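Local structure of serine repeat antigen 5 (Plasmodium falciparum, 6X42) at residues 40-45 against 61-66; 116-121 against 128-133; 147-150 against 155-158; 201-206 against 254-259; 215-220 against 270-275. The protein belongs to the papain family of cysteine proteases and, as a pseudo-zymogen from a malaria parasite, has a protease fold though it probably lacks ordinary protease activity. All coordinates share one frame; numbering follows the deposited sequence.

Contact 1 of 5, residues 40-45 against 61-66; sequences SNLQVE and HLETIR
Leu42 and Glu63 meet because each holds CG opposite its own carbonyl carbon (chi1 -64° and -68°), which sends the two side chains toward each other across the gap between loop and helix. The helix, 53-68, is the central helix of the papain fold, and the loop 40-45 runs past its flank ahead of it in sequence. Leu42 straddles CB of Glu63 with its two methyl groups: CD1 and CD2 each lie 4.0 Å from Glu63 CB. CD1 also reaches one helical step further, to the methyl CG2 of Thr64 at 4.0 Å. A branched leucine suits this place, since both methyls touch the aliphatic base of the glutamate while Pro73, Tyr60 and Cys67 also touch the leucine. Thr64 gives this contact its methyl and turns OG1 to Ser188 OG and Lys186 O. Beyond the apolar patch the chemistry changes. Glu63 runs extended past CG, and its OE2 comes 4.5 Å from Glu45 OE2, a pairing of like charges in a largely buried setting. Lys59 forms salt bridges with both of these oxygens and Lys75 with Glu45, so the repulsion is probably well offset. A water completes the link by donating to both carboxylates, 2.8 Å to Glu45 OE2 and 2.7 Å to Glu63 OE1.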
# COMPACT_ATOMS: atom_id res chain seq x y z
N SER A 40 12.12 -7.03 1.87
CA SER A 40 12.95 -6.75 0.71
C SER A 40 12.80 -7.79 -0.38
O SER A 40 13.23 -7.56 -1.51
CB SER A 40 14.42 -6.70 1.11
OG SER A 40 14.57 -5.90 2.25
N ASN A 41 12.23 -8.94 -0.05
CA ASN A 41 12.03 -10.02 -1.00
C ASN A 41 10.65 -10.01 -1.63
O ASN A 41 10.32 -10.93 -2.39
CB ASN A 41 12.36 -11.32 -0.29
CG ASN A 41 13.86 -11.56 -0.26
OD1 ASN A 41 14.44 -12.04 -1.22
ND2 ASN A 41 14.51 -11.04 0.78
N LEU A 42 9.86 -8.97 -1.38
CA LEU A 42 8.59 -8.77 -2.09
C LEU A 42 8.88 -7.91 -3.32
O LEU A 42 8.99 -6.68 -3.22
CB LEU A 42 7.59 -8.10 -1.16
CG LEU A 42 7.15 -8.88 0.08
CD1 LEU A 42 6.43 -7.97 1.09
CD2 LEU A 42 6.26 -10.05 -0.33
N GLN A 43 9.03 -8.53 -4.48
CA GLN A 43 9.48 -7.79 -5.64
C GLN A 43 8.36 -6.89 -6.15
O GLN A 43 7.18 -7.18 -5.97
CB GLN A 43 9.95 -8.74 -6.73
CG GLN A 43 11.20 -9.54 -6.35
CD GLN A 43 12.35 -8.64 -5.83
OE1 GLN A 43 12.95 -7.86 -6.58
NE2 GLN A 43 12.65 -8.76 -4.54
N VAL A 44 8.76 -5.81 -6.82
CA VAL A 44 7.81 -4.89 -7.44
C VAL A 44 7.02 -5.61 -8.53
O VAL A 44 7.56 -6.44 -9.28
CB VAL A 44 8.60 -3.70 -8.00
CG1 VAL A 44 7.74 -2.81 -8.90
CG2 VAL A 44 9.20 -2.89 -6.86
N GLU A 45 5.74 -5.29 -8.62
CA GLU A 45 4.81 -5.84 -9.60
C GLU A 45 4.39 -4.77 -10.60
O GLU A 45 4.62 -3.58 -10.41
CB GLU A 45 3.62 -6.50 -8.91
CG GLU A 45 4.08 -7.64 -8.00
CD GLU A 45 2.96 -8.44 -7.38
OE1 GLU A 45 2.01 -8.80 -8.09
OE2 GLU A 45 3.03 -8.73 -6.17
N HIS A 61 0.12 -4.50 1.56
CA HIS A 61 -0.02 -4.22 2.99
C HIS A 61 -0.23 -5.51 3.78
O HIS A 61 0.39 -5.69 4.83
CB HIS A 61 -1.14 -3.19 3.17
CG HIS A 61 -1.35 -2.71 4.58
ND1 HIS A 61 -0.36 -2.16 5.36
CD2 HIS A 61 -2.48 -2.65 5.32
CE1 HIS A 61 -0.87 -1.82 6.54
NE2 HIS A 61 -2.16 -2.08 6.53
N LEU A 62 -1.06 -6.43 3.28
CA LEU A 62 -1.18 -7.73 3.93
C LEU A 62 0.10 -8.54 3.83
O LEU A 62 0.46 -9.26 4.77
CB LEU A 62 -2.35 -8.52 3.35
CG LEU A 62 -3.76 -8.09 3.69
CD1 LEU A 62 -4.76 -9.09 3.11
CD2 LEU A 62 -3.93 -7.99 5.21
N GLU A 63 0.80 -8.47 2.69
CA GLU A 63 2.08 -9.18 2.55
C GLU A 63 3.12 -8.68 3.57
O GLU A 63 3.86 -9.48 4.15
CB GLU A 63 2.63 -9.06 1.11
CG GLU A 63 1.75 -9.82 0.10
CD GLU A 63 1.91 -9.34 -1.35
OE1 GLU A 63 2.70 -8.40 -1.60
OE2 GLU A 63 1.23 -9.93 -2.24
N THR A 64 3.18 -7.36 3.82
CA THR A 64 4.16 -6.89 4.82
C THR A 64 3.72 -7.27 6.22
O THR A 64 4.57 -7.59 7.06
CB THR A 64 4.49 -5.39 4.70
OG1 THR A 64 3.37 -4.56 5.08
CG2 THR A 64 4.92 -5.01 3.29
N ILE A 65 2.41 -7.23 6.50
CA ILE A 65 1.93 -7.69 7.80
C ILE A 65 2.33 -9.14 8.01
O ILE A 65 2.79 -9.52 9.10
CB ILE A 65 0.41 -7.47 7.93
CG1 ILE A 65 0.08 -5.98 8.07
CG2 ILE A 65 -0.14 -8.29 9.08
CD1 ILE A 65 -1.38 -5.62 7.86
N ARG A 66 2.15 -9.99 6.98
CA ARG A 66 2.57 -11.39 7.08
C ARG A 66 4.07 -11.51 7.33
O ARG A 66 4.50 -12.31 8.16
CB ARG A 66 2.13 -12.14 5.82
CG ARG A 66 0.62 -12.45 5.81
CD ARG A 66 0.16 -13.14 4.53
NE ARG A 66 0.93 -14.35 4.29
CZ ARG A 66 0.70 -15.52 4.88
NH1 ARG A 66 -0.31 -15.66 5.73
NH2 ARG A 66 1.49 -16.56 4.63
O HOH W 1 3.13 -7.11 -3.89

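Contact 2 of 5, residues 116-121 against 128-133; sequences SNYPYN and QCPKVE
Tyr118 lays its ring against Pro130 in a CH-pi contact. The tyrosine is thrown across by a first torsion that places CG opposite the backbone N (chi1 -172°), and chi2 of 54° then turns one face of the ring to the proline. Pro130 CG sits over the middle of that face, 3.5 Å from the centroid of the Tyr118 ring and 10° off its normal, so it is within 4.0 Å of all six ring carbons. CD of the same proline slides toward the phenol end, 3.6 Å from Tyr118 CZ, while CB leans to the CE1 side. Proline suits the spot: its compact ring offers polarised C-H groups to the aromatic electrons, and it carries no amide N-H that would need a partner beside them. The phenol oxygen of Tyr118 is held by Glu127 OE2 and Asn83 ND2, which fixes the far end of the ring. Tyr80 of helix 78-83 touches both Tyr118 and Pro130, and next to the proline Cys129 is tied to Cys84 by a disulfide. The whole is a proline-aromatic CH-pi contact that closes an irregular loop between helix 99-109 and strand 144-145 against helix 78-83 of this papain-family fold.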
# COMPACT_ATOMS: atom_id res chain seq x y z
N SER A 116 1.34 -17.57 -7.50
CA SER A 116 1.75 -18.73 -8.28
C SER A 116 0.56 -19.55 -8.76
O SER A 116 0.60 -20.14 -9.84
CB SER A 116 2.70 -19.59 -7.44
OG SER A 116 3.90 -18.88 -7.19
N ASN A 117 -0.51 -19.59 -7.97
CA ASN A 117 -1.68 -20.39 -8.31
C ASN A 117 -2.56 -19.74 -9.37
O ASN A 117 -3.25 -20.44 -10.12
CB ASN A 117 -2.54 -20.59 -7.06
CG ASN A 117 -1.80 -21.31 -5.94
OD1 ASN A 117 -2.00 -20.99 -4.77
ND2 ASN A 117 -0.98 -22.30 -6.29
N TYR A 118 -2.56 -18.41 -9.45
CA TYR A 118 -3.44 -17.69 -10.38
C TYR A 118 -2.74 -16.38 -10.71
O TYR A 118 -3.03 -15.32 -10.14
CB TYR A 118 -4.83 -17.50 -9.77
CG TYR A 118 -5.89 -16.94 -10.70
CD1 TYR A 118 -6.17 -17.52 -11.93
CD2 TYR A 118 -6.64 -15.84 -10.32
CE1 TYR A 118 -7.14 -17.00 -12.78
CE2 TYR A 118 -7.62 -15.33 -11.14
CZ TYR A 118 -7.86 -15.90 -12.37
OH TYR A 118 -8.83 -15.34 -13.17
N PRO A 119 -1.75 -16.43 -11.60
CA PRO A 119 -0.84 -15.29 -11.75
C PRO A 119 -1.42 -14.17 -12.61
O PRO A 119 -2.30 -14.37 -13.45
CB PRO A 119 0.38 -15.91 -12.43
CG PRO A 119 -0.13 -17.14 -13.07
CD PRO A 119 -1.23 -17.64 -12.25
N TYR A 120 -0.87 -12.98 -12.42
CA TYR A 120 -1.47 -11.78 -12.99
C TYR A 120 -1.08 -11.57 -14.45
O TYR A 120 0.09 -11.63 -14.83
CB TYR A 120 -1.06 -10.56 -12.18
CG TYR A 120 -1.76 -9.27 -12.55
CD1 TYR A 120 -3.02 -8.97 -12.04
CD2 TYR A 120 -1.15 -8.35 -13.40
CE1 TYR A 120 -3.66 -7.77 -12.34
CE2 TYR A 120 -1.78 -7.17 -13.73
CZ TYR A 120 -3.03 -6.86 -13.20
OH TYR A 120 -3.67 -5.68 -13.48
N ASN A 121 -2.08 -11.26 -15.26
CA ASN A 121 -1.88 -10.66 -16.57
C ASN A 121 -3.05 -9.70 -16.68
O ASN A 121 -4.20 -10.11 -16.49
CB ASN A 121 -1.90 -11.72 -17.70
CG ASN A 121 -1.56 -11.15 -19.08
OD1 ASN A 121 -1.86 -9.99 -19.37
ND2 ASN A 121 -0.96 -11.98 -19.94
N GLN A 128 -13.87 -14.77 -15.58
CA GLN A 128 -14.62 -15.48 -14.55
C GLN A 128 -13.71 -15.85 -13.38
O GLN A 128 -12.56 -16.24 -13.56
CB GLN A 128 -15.23 -16.74 -15.16
CG GLN A 128 -15.98 -17.59 -14.17
CD GLN A 128 -16.26 -18.96 -14.70
OE1 GLN A 128 -16.93 -19.10 -15.72
NE2 GLN A 128 -15.76 -20.00 -14.01
N CYS A 129 -14.25 -15.73 -12.18
CA CYS A 129 -13.53 -16.14 -10.98
C CYS A 129 -13.19 -17.62 -11.07
O CYS A 129 -14.08 -18.44 -11.32
CB CYS A 129 -14.43 -15.89 -9.77
SG CYS A 129 -13.75 -16.38 -8.17
N PRO A 130 -11.92 -18.00 -10.89
CA PRO A 130 -11.53 -19.40 -11.04
C PRO A 130 -11.93 -20.24 -9.83
O PRO A 130 -12.05 -19.74 -8.71
CB PRO A 130 -10.00 -19.33 -11.15
CG PRO A 130 -9.66 -18.17 -10.29
CD PRO A 130 -10.76 -17.15 -10.57
N LYS A 131 -12.13 -21.53 -10.09
CA LYS A 131 -12.30 -22.49 -9.02
C LYS A 131 -11.02 -22.61 -8.22
O LYS A 131 -9.92 -22.64 -8.78
CB LYS A 131 -12.62 -23.88 -9.60
CG LYS A 131 -12.16 -25.04 -8.68
CD LYS A 131 -12.75 -26.39 -9.03
CE LYS A 131 -12.22 -27.47 -8.08
NZ LYS A 131 -12.63 -28.82 -8.50
N VAL A 132 -11.15 -22.68 -6.90
CA VAL A 132 -9.98 -22.90 -6.06
C VAL A 132 -9.61 -24.37 -6.15
O VAL A 132 -10.42 -25.25 -5.86
CB VAL A 132 -10.26 -22.48 -4.61
CG1 VAL A 132 -9.13 -22.95 -3.69
CG2 VAL A 132 -10.42 -20.97 -4.54
N GLU A 133 -8.39 -24.65 -6.61
CA GLU A 133 -7.94 -26.01 -6.79
C GLU A 133 -7.38 -26.57 -5.48
O GLU A 133 -6.97 -25.84 -4.57
CB GLU A 133 -6.88 -26.09 -7.90
CG GLU A 133 -7.30 -25.48 -9.24
CD GLU A 133 -8.27 -26.34 -10.05
OE1 GLU A 133 -8.45 -27.53 -9.73
OE2 GLU A 133 -8.84 -25.81 -11.02

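Contact 3 of 5, residues 147-150 against 155-158; sequences HNKN and LDGK. With EDO (1,2-ethanediol), chain G.
His147 and Gly157 make the tight end of this contact, their CA atoms only 3.8 Å apart. With CG of the histidine opposite its carbonyl carbon (chi1 -59°), ND1 donates to Gly157 O at 2.7 Å; the oxygen lies in the plane of the imidazole, but the nitrogen stands above the carbonyl plane of the glycine, away from a lone pair. The other ring nitrogen, NE2, is bonded to Glu107, so the imidazole is held at two points. Glycine fits here because it takes the positive phi of 80° readily and, having no side chain, brings its CA to 3.4 Å from Asn148 O. On the adjoining side Asp156 reaches across: OD2 receives Asn150 N at 2.8 Å through its syn lone pair, and Glu151 N bonds to the same oxygen. Asp156 O in turn accepts Lys149 NZ at 2.8 Å, the lysine being bent at chi2 (-63°) to curl back over the aspartate, a reach that its long flexible chain allows. One cost of this closeness is that Asn148 N is buried without a partner. The outer side is looser. Lys158 runs extended, with NZ bonded to Tyr160 OH; its backbone O sits at the in-plane edge of the imidazole near CE1 and takes a weak bond, 3.3 Å, from O2 of an ethanediol probably left by the crystallisation liquor. What results is an omega-like surface loop between strands 144-145 and 160-164, its neck closed by side-chain-to-backbone bonds.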
# COMPACT_ATOMS: atom_id res chain seq x y z
N HIS A 147 -13.20 -6.52 13.89
CA HIS A 147 -14.34 -5.61 13.98
C HIS A 147 -14.68 -5.34 15.43
O HIS A 147 -15.85 -5.16 15.79
CB HIS A 147 -15.55 -6.14 13.23
CG HIS A 147 -15.27 -6.37 11.78
ND1 HIS A 147 -15.08 -5.34 10.89
CD2 HIS A 147 -15.11 -7.52 11.08
CE1 HIS A 147 -14.84 -5.84 9.69
NE2 HIS A 147 -14.87 -7.16 9.78
N ASN A 148 -13.66 -5.34 16.28
CA ASN A 148 -13.86 -5.17 17.70
C ASN A 148 -14.31 -3.75 17.98
O ASN A 148 -13.84 -2.80 17.34
CB ASN A 148 -12.56 -5.46 18.44
CG ASN A 148 -12.15 -6.91 18.33
OD1 ASN A 148 -13.00 -7.81 18.33
ND2 ASN A 148 -10.85 -7.15 18.23
N LYS A 149 -15.24 -3.62 18.91
CA LYS A 149 -15.81 -2.34 19.31
C LYS A 149 -15.17 -1.98 20.65
O LYS A 149 -15.67 -2.34 21.72
CB LYS A 149 -17.34 -2.45 19.39
CG LYS A 149 -18.00 -2.90 18.08
CD LYS A 149 -17.78 -1.90 16.96
CE LYS A 149 -18.41 -2.39 15.68
NZ LYS A 149 -18.50 -1.33 14.67
N ASN A 150 -14.06 -1.22 20.58
CA ASN A 150 -13.24 -0.94 21.75
C ASN A 150 -13.32 0.51 22.24
O ASN A 150 -13.41 0.73 23.45
CB ASN A 150 -11.77 -1.25 21.49
CG ASN A 150 -11.53 -2.72 21.21
OD1 ASN A 150 -12.16 -3.59 21.80
ND2 ASN A 150 -10.60 -3.00 20.29
N LEU A 155 -17.93 4.17 15.83
CA LEU A 155 -17.26 4.25 14.53
C LEU A 155 -16.06 3.32 14.37
O LEU A 155 -15.51 3.24 13.27
CB LEU A 155 -16.72 5.67 14.32
CG LEU A 155 -17.79 6.71 14.05
CD1 LEU A 155 -17.11 8.05 13.89
CD2 LEU A 155 -18.62 6.34 12.81
N ASP A 156 -15.59 2.66 15.42
CA ASP A 156 -14.47 1.75 15.21
C ASP A 156 -14.99 0.39 14.73
O ASP A 156 -16.19 0.18 14.54
CB ASP A 156 -13.54 1.69 16.42
CG ASP A 156 -14.07 0.81 17.53
OD1 ASP A 156 -15.30 0.62 17.56
OD2 ASP A 156 -13.27 0.36 18.39
N GLY A 157 -14.07 -0.54 14.50
CA GLY A 157 -14.46 -1.86 14.08
C GLY A 157 -14.81 -2.02 12.62
O GLY A 157 -15.43 -3.02 12.27
N LYS A 158 -14.42 -1.08 11.75
CA LYS A 158 -14.74 -1.24 10.33
C LYS A 158 -13.84 -2.26 9.65
O LYS A 158 -14.19 -2.77 8.59
CB LYS A 158 -14.61 0.08 9.55
CG LYS A 158 -15.74 1.15 9.72
CD LYS A 158 -15.58 2.23 8.62
CE LYS A 158 -16.72 3.24 8.52
NZ LYS A 158 -16.57 4.22 7.37
C1 EDO G . -17.43 -0.84 5.36
O1 EDO G . -16.29 -0.57 4.62
C2 EDO G . -17.05 -0.36 6.72
O2 EDO G . -17.04 -1.51 7.57

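Contact 4 of 5, residues 201-206 against 254-259; sequences YEFSGK and GYFKVD
Asp259 OD1 accepts the backbone N-H groups of both Tyr261 and Gly262, tying down the turn at the end of strand 255-259, the strand from which Phe256 offers its ring to Phe203. A short carboxylate suits that place because it can fold back onto the amides that follow it. The two phenylalanines form a T-shaped, edge-to-face pair with planes at 70° and centroids 5.4 Å apart. Phe203 supplies the edge: its CE1 lies 3.7 Å from Phe256 CD1 and 3.9 Å from Phe256 CE1, so it meets the face toward one side of the ring instead of its centre. Phe256 sets CG between its backbone N and carbonyl carbon (chi1 64°), which lifts the ring off the strand toward the 3-10 segment 201-203, where Phe203 meets it. Flat apolar rings fill such a buried site without polar groups to satisfy. Further out, Lys206 turns to Asp252 in a salt bridge. Val198 and Gln209 pack on Phe203, while Val242 of strand 236-243 lies against Phe256. Strand 255-259 runs antiparallel to 236-243 on one flank and parallel to the short strand 208-209 on another, and the loop 201-206 leads into 208-209.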
# COMPACT_ATOMS: atom_id res chain seq x y z
N TYR A 201 8.39 13.70 -16.29
CA TYR A 201 9.65 13.11 -16.72
C TYR A 201 10.62 12.94 -15.54
O TYR A 201 11.39 11.98 -15.48
CB TYR A 201 10.25 14.04 -17.77
CG TYR A 201 11.65 13.67 -18.18
CD1 TYR A 201 11.89 12.64 -19.06
CD2 TYR A 201 12.74 14.35 -17.66
CE1 TYR A 201 13.18 12.29 -19.43
CE2 TYR A 201 14.03 14.03 -18.03
CZ TYR A 201 14.24 12.99 -18.90
OH TYR A 201 15.54 12.66 -19.25
N GLU A 202 10.59 13.87 -14.60
CA GLU A 202 11.53 13.91 -13.50
C GLU A 202 11.35 12.76 -12.51
O GLU A 202 12.25 12.52 -11.70
CB GLU A 202 11.31 15.26 -12.80
CG GLU A 202 11.76 16.50 -13.59
CD GLU A 202 10.67 17.05 -14.55
OE1 GLU A 202 9.50 16.55 -14.47
OE2 GLU A 202 10.95 18.04 -15.28
N PHE A 203 10.24 12.03 -12.57
CA PHE A 203 10.04 10.93 -11.63
C PHE A 203 10.88 9.71 -11.97
O PHE A 203 10.93 8.78 -11.16
CB PHE A 203 8.55 10.57 -11.52
CG PHE A 203 7.87 11.28 -10.39
CD1 PHE A 203 7.62 10.64 -9.19
CD2 PHE A 203 7.50 12.62 -10.52
CE1 PHE A 203 7.01 11.30 -8.16
CE2 PHE A 203 6.92 13.28 -9.46
CZ PHE A 203 6.67 12.63 -8.30
N SER A 204 11.56 9.69 -13.11
CA SER A 204 12.60 8.69 -13.33
C SER A 204 13.86 9.21 -12.65
O SER A 204 14.23 10.36 -12.83
CB SER A 204 12.86 8.48 -14.82
OG SER A 204 11.68 8.15 -15.52
N GLY A 205 14.53 8.36 -11.89
CA GLY A 205 15.74 8.78 -11.21
C GLY A 205 15.58 8.76 -9.70
O GLY A 205 14.56 8.33 -9.16
N LYS A 206 16.63 9.23 -9.03
CA LYS A 206 16.82 8.96 -7.60
C LYS A 206 16.63 10.17 -6.70
O LYS A 206 16.79 10.05 -5.48
CB LYS A 206 18.20 8.35 -7.37
CG LYS A 206 18.32 6.91 -7.85
CD LYS A 206 19.75 6.51 -8.17
CE LYS A 206 19.82 5.06 -8.65
NZ LYS A 206 19.09 4.10 -7.75
N GLY A 254 11.13 0.96 -9.32
CA GLY A 254 9.74 0.73 -8.96
C GLY A 254 9.25 1.53 -7.79
O GLY A 254 8.04 1.49 -7.50
N TYR A 255 10.15 2.24 -7.10
CA TYR A 255 9.88 3.07 -5.93
C TYR A 255 10.20 4.53 -6.25
O TYR A 255 10.79 4.85 -7.29
CB TYR A 255 10.77 2.62 -4.76
CG TYR A 255 10.54 1.21 -4.27
CD1 TYR A 255 11.14 0.13 -4.90
CD2 TYR A 255 9.74 0.96 -3.18
CE1 TYR A 255 10.93 -1.17 -4.47
CE2 TYR A 255 9.52 -0.33 -2.71
CZ TYR A 255 10.10 -1.39 -3.36
OH TYR A 255 9.86 -2.67 -2.91
N PHE A 256 9.84 5.43 -5.33
CA PHE A 256 10.33 6.79 -5.41
C PHE A 256 10.38 7.37 -4.01
O PHE A 256 9.81 6.82 -3.07
CB PHE A 256 9.48 7.67 -6.35
CG PHE A 256 8.04 7.89 -5.92
CD1 PHE A 256 7.65 9.06 -5.29
CD2 PHE A 256 7.07 6.94 -6.18
CE1 PHE A 256 6.34 9.27 -4.93
CE2 PHE A 256 5.76 7.15 -5.82
CZ PHE A 256 5.41 8.31 -5.20
N LYS A 257 11.11 8.47 -3.86
CA LYS A 257 11.14 9.25 -2.63
C LYS A 257 10.44 10.58 -2.86
O LYS A 257 10.57 11.18 -3.93
CB LYS A 257 12.59 9.51 -2.18
CG LYS A 257 13.33 8.26 -1.80
CD LYS A 257 14.76 8.57 -1.35
CE LYS A 257 15.51 7.30 -1.02
NZ LYS A 257 15.99 6.62 -2.24
N VAL A 258 9.69 11.04 -1.87
CA VAL A 258 8.94 12.29 -1.99
C VAL A 258 9.01 13.03 -0.66
O VAL A 258 8.89 12.42 0.42
CB VAL A 258 7.49 12.02 -2.47
CG1 VAL A 258 6.71 11.17 -1.48
CG2 VAL A 258 6.75 13.31 -2.76
N ASP A 259 9.21 14.33 -0.74
CA ASP A 259 9.26 15.17 0.46
C ASP A 259 7.95 15.06 1.23
O ASP A 259 6.86 15.16 0.65
CB ASP A 259 9.54 16.61 0.03
CG ASP A 259 9.94 17.51 1.18
OD1 ASP A 259 9.04 17.83 1.99
OD2 ASP A 259 11.14 17.86 1.31

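Contact 5 of 5, residues 215-220 against 270-275; sequences DTADHA and FIHSVV. With CA (calcium ion), chain C; EDO (1,2-ethanediol), chain F.
The backbones come nearest at Ala217 and His272, CA atoms 6.3 Å apart, just before strands 219-230 and 273-280, which both pair with strand 189-193. A classic beta bulge follows at once, where Asp218 and His219 both face Ile193. His219 opens strand 219-230 and bonds through NE2 to Asn244 OD1, as the His-Asn pair of papain-family proteases does, and so probably occupies the place of their catalytic histidine. Ala217 lays its methyl on the base of the imidazole, CB 3.7 Å from His272 CB, and its backbone N lies over a face of the ring; a residue this small allows so close an approach. His272 swings CG opposite its own N (chi1 178°), carrying the ring alongside the chain of 215-217. Its ND1 pairs with Ser273 OG, 2.9 Å apart and nearly straight at 170°, while NE2 is hydrogen-bonded to a water in the ring plane at 2.9 Å, so histidine suits a place that needs two polar atoms. That water is a ligand of the calcium ion at 2.4 Å, making His272 a second-shell residue; Glu166 also binds the calcium ion, and Asp215 grips it twice, through O and OD1, each at 2.3 Å.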
# COMPACT_ATOMS: atom_id res chain seq x y z
N ASP A 215 -6.82 18.07 -4.74
CA ASP A 215 -7.96 17.95 -3.84
C ASP A 215 -8.38 16.50 -3.66
O ASP A 215 -8.94 16.14 -2.62
CB ASP A 215 -9.10 18.77 -4.44
CG ASP A 215 -10.18 19.15 -3.47
OD1 ASP A 215 -10.07 18.93 -2.24
OD2 ASP A 215 -11.15 19.75 -4.00
N THR A 216 -8.13 15.67 -4.67
CA THR A 216 -8.56 14.29 -4.70
C THR A 216 -7.38 13.38 -5.06
O THR A 216 -6.28 13.84 -5.38
CB THR A 216 -9.70 14.06 -5.70
OG1 THR A 216 -9.26 14.33 -7.03
CG2 THR A 216 -10.88 14.97 -5.38
N ALA A 217 -7.66 12.08 -5.03
CA ALA A 217 -6.70 11.04 -5.38
C ALA A 217 -7.39 9.98 -6.21
O ALA A 217 -8.62 9.92 -6.26
CB ALA A 217 -6.07 10.42 -4.12
N ASP A 218 -6.59 9.11 -6.86
CA ASP A 218 -7.14 8.09 -7.73
C ASP A 218 -6.25 6.87 -7.89
O ASP A 218 -6.62 5.99 -8.68
CB ASP A 218 -7.50 8.67 -9.11
CG ASP A 218 -6.28 9.18 -9.87
OD1 ASP A 218 -5.14 8.94 -9.40
OD2 ASP A 218 -6.46 9.82 -10.93
N HIS A 219 -5.16 6.74 -7.14
CA HIS A 219 -4.19 5.68 -7.37
C HIS A 219 -3.59 5.31 -6.03
O HIS A 219 -3.14 6.19 -5.29
CB HIS A 219 -3.13 6.19 -8.37
CG HIS A 219 -2.07 5.19 -8.68
ND1 HIS A 219 -2.30 4.05 -9.42
CD2 HIS A 219 -0.76 5.18 -8.37
CE1 HIS A 219 -1.18 3.36 -9.50
NE2 HIS A 219 -0.23 4.02 -8.86
N ALA A 220 -3.60 4.03 -5.73
CA ALA A 220 -3.09 3.52 -4.47
C ALA A 220 -1.65 3.04 -4.61
O ALA A 220 -1.31 2.36 -5.57
CB ALA A 220 -3.95 2.37 -3.95
N PHE A 270 1.02 15.96 -1.09
CA PHE A 270 1.13 14.91 -2.10
C PHE A 270 0.46 13.60 -1.66
O PHE A 270 -0.15 12.90 -2.48
CB PHE A 270 2.62 14.68 -2.43
CG PHE A 270 2.86 13.52 -3.33
CD1 PHE A 270 2.68 13.64 -4.69
CD2 PHE A 270 3.24 12.30 -2.82
CE1 PHE A 270 2.88 12.54 -5.52
CE2 PHE A 270 3.43 11.20 -3.64
CZ PHE A 270 3.26 11.32 -4.99
N ILE A 271 0.53 13.26 -0.38
CA ILE A 271 -0.17 12.10 0.15
C ILE A 271 -1.57 12.56 0.53
O ILE A 271 -1.76 13.33 1.46
CB ILE A 271 0.55 11.51 1.38
CG1 ILE A 271 1.99 11.08 1.03
CG2 ILE A 271 -0.27 10.38 1.95
CD1 ILE A 271 2.12 10.02 -0.03
N HIS A 272 -2.58 12.08 -0.19
CA HIS A 272 -3.96 12.45 0.10
C HIS A 272 -4.45 11.82 1.39
O HIS A 272 -5.11 12.48 2.21
CB HIS A 272 -4.84 12.03 -1.08
CG HIS A 272 -6.29 12.31 -0.87
ND1 HIS A 272 -7.12 11.44 -0.19
CD2 HIS A 272 -7.03 13.40 -1.18
CE1 HIS A 272 -8.32 11.99 -0.10
NE2 HIS A 272 -8.30 13.17 -0.70
N SER A 273 -4.17 10.54 1.57
CA SER A 273 -4.73 9.77 2.65
C SER A 273 -3.93 8.49 2.78
O SER A 273 -3.23 8.06 1.85
CB SER A 273 -6.21 9.49 2.42
OG SER A 273 -6.46 8.98 1.13
N VAL A 274 -4.06 7.87 3.95
CA VAL A 274 -3.49 6.55 4.20
C VAL A 274 -4.56 5.65 4.80
O VAL A 274 -5.47 6.12 5.49
CB VAL A 274 -2.24 6.62 5.10
CG1 VAL A 274 -1.09 7.39 4.44
CG2 VAL A 274 -2.52 7.21 6.45
N VAL A 275 -4.39 4.35 4.58
CA VAL A 275 -5.26 3.31 5.11
C VAL A 275 -4.41 2.22 5.73
O VAL A 275 -3.39 1.80 5.16
CB VAL A 275 -6.20 2.73 4.03
CG1 VAL A 275 -7.10 1.66 4.59
CG2 VAL A 275 -7.01 3.82 3.39
CA CA C . -10.22 17.06 -0.88
C1 EDO F . -5.15 5.83 -12.30
O1 EDO F . -6.24 5.62 -11.41
C2 EDO F . -5.69 6.29 -13.64
O2 EDO F . -6.63 5.30 -14.09
O HOH W 2 -10.62 14.80 -0.23
O HOH W 3 -11.87 17.94 0.53

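Contacts 1 and 4 are the buried ones, contact 2 is partly buried, and contacts 3 and 5 lie at the surface. Contact 1 mixes leucine packing with charge, contacts 2 and 4 rest on aromatic faces, whereas contact 3 rests mainly on hydrogen bonds and contact 5 leans on a metal-bound water. Contacts 4 and 5 share the sheet: their segments alternate along the chain, and Phe256 and Val258 both pack on Phe270. Contact 1 meets contact 4 where Val44 touches Tyr255, joining the loop 40-45 to that sheet, and His61 of its helix loosely approaches Val275 of contact 5. Contacts 2 and 3 touch none of the others; each closes a short irregular loop.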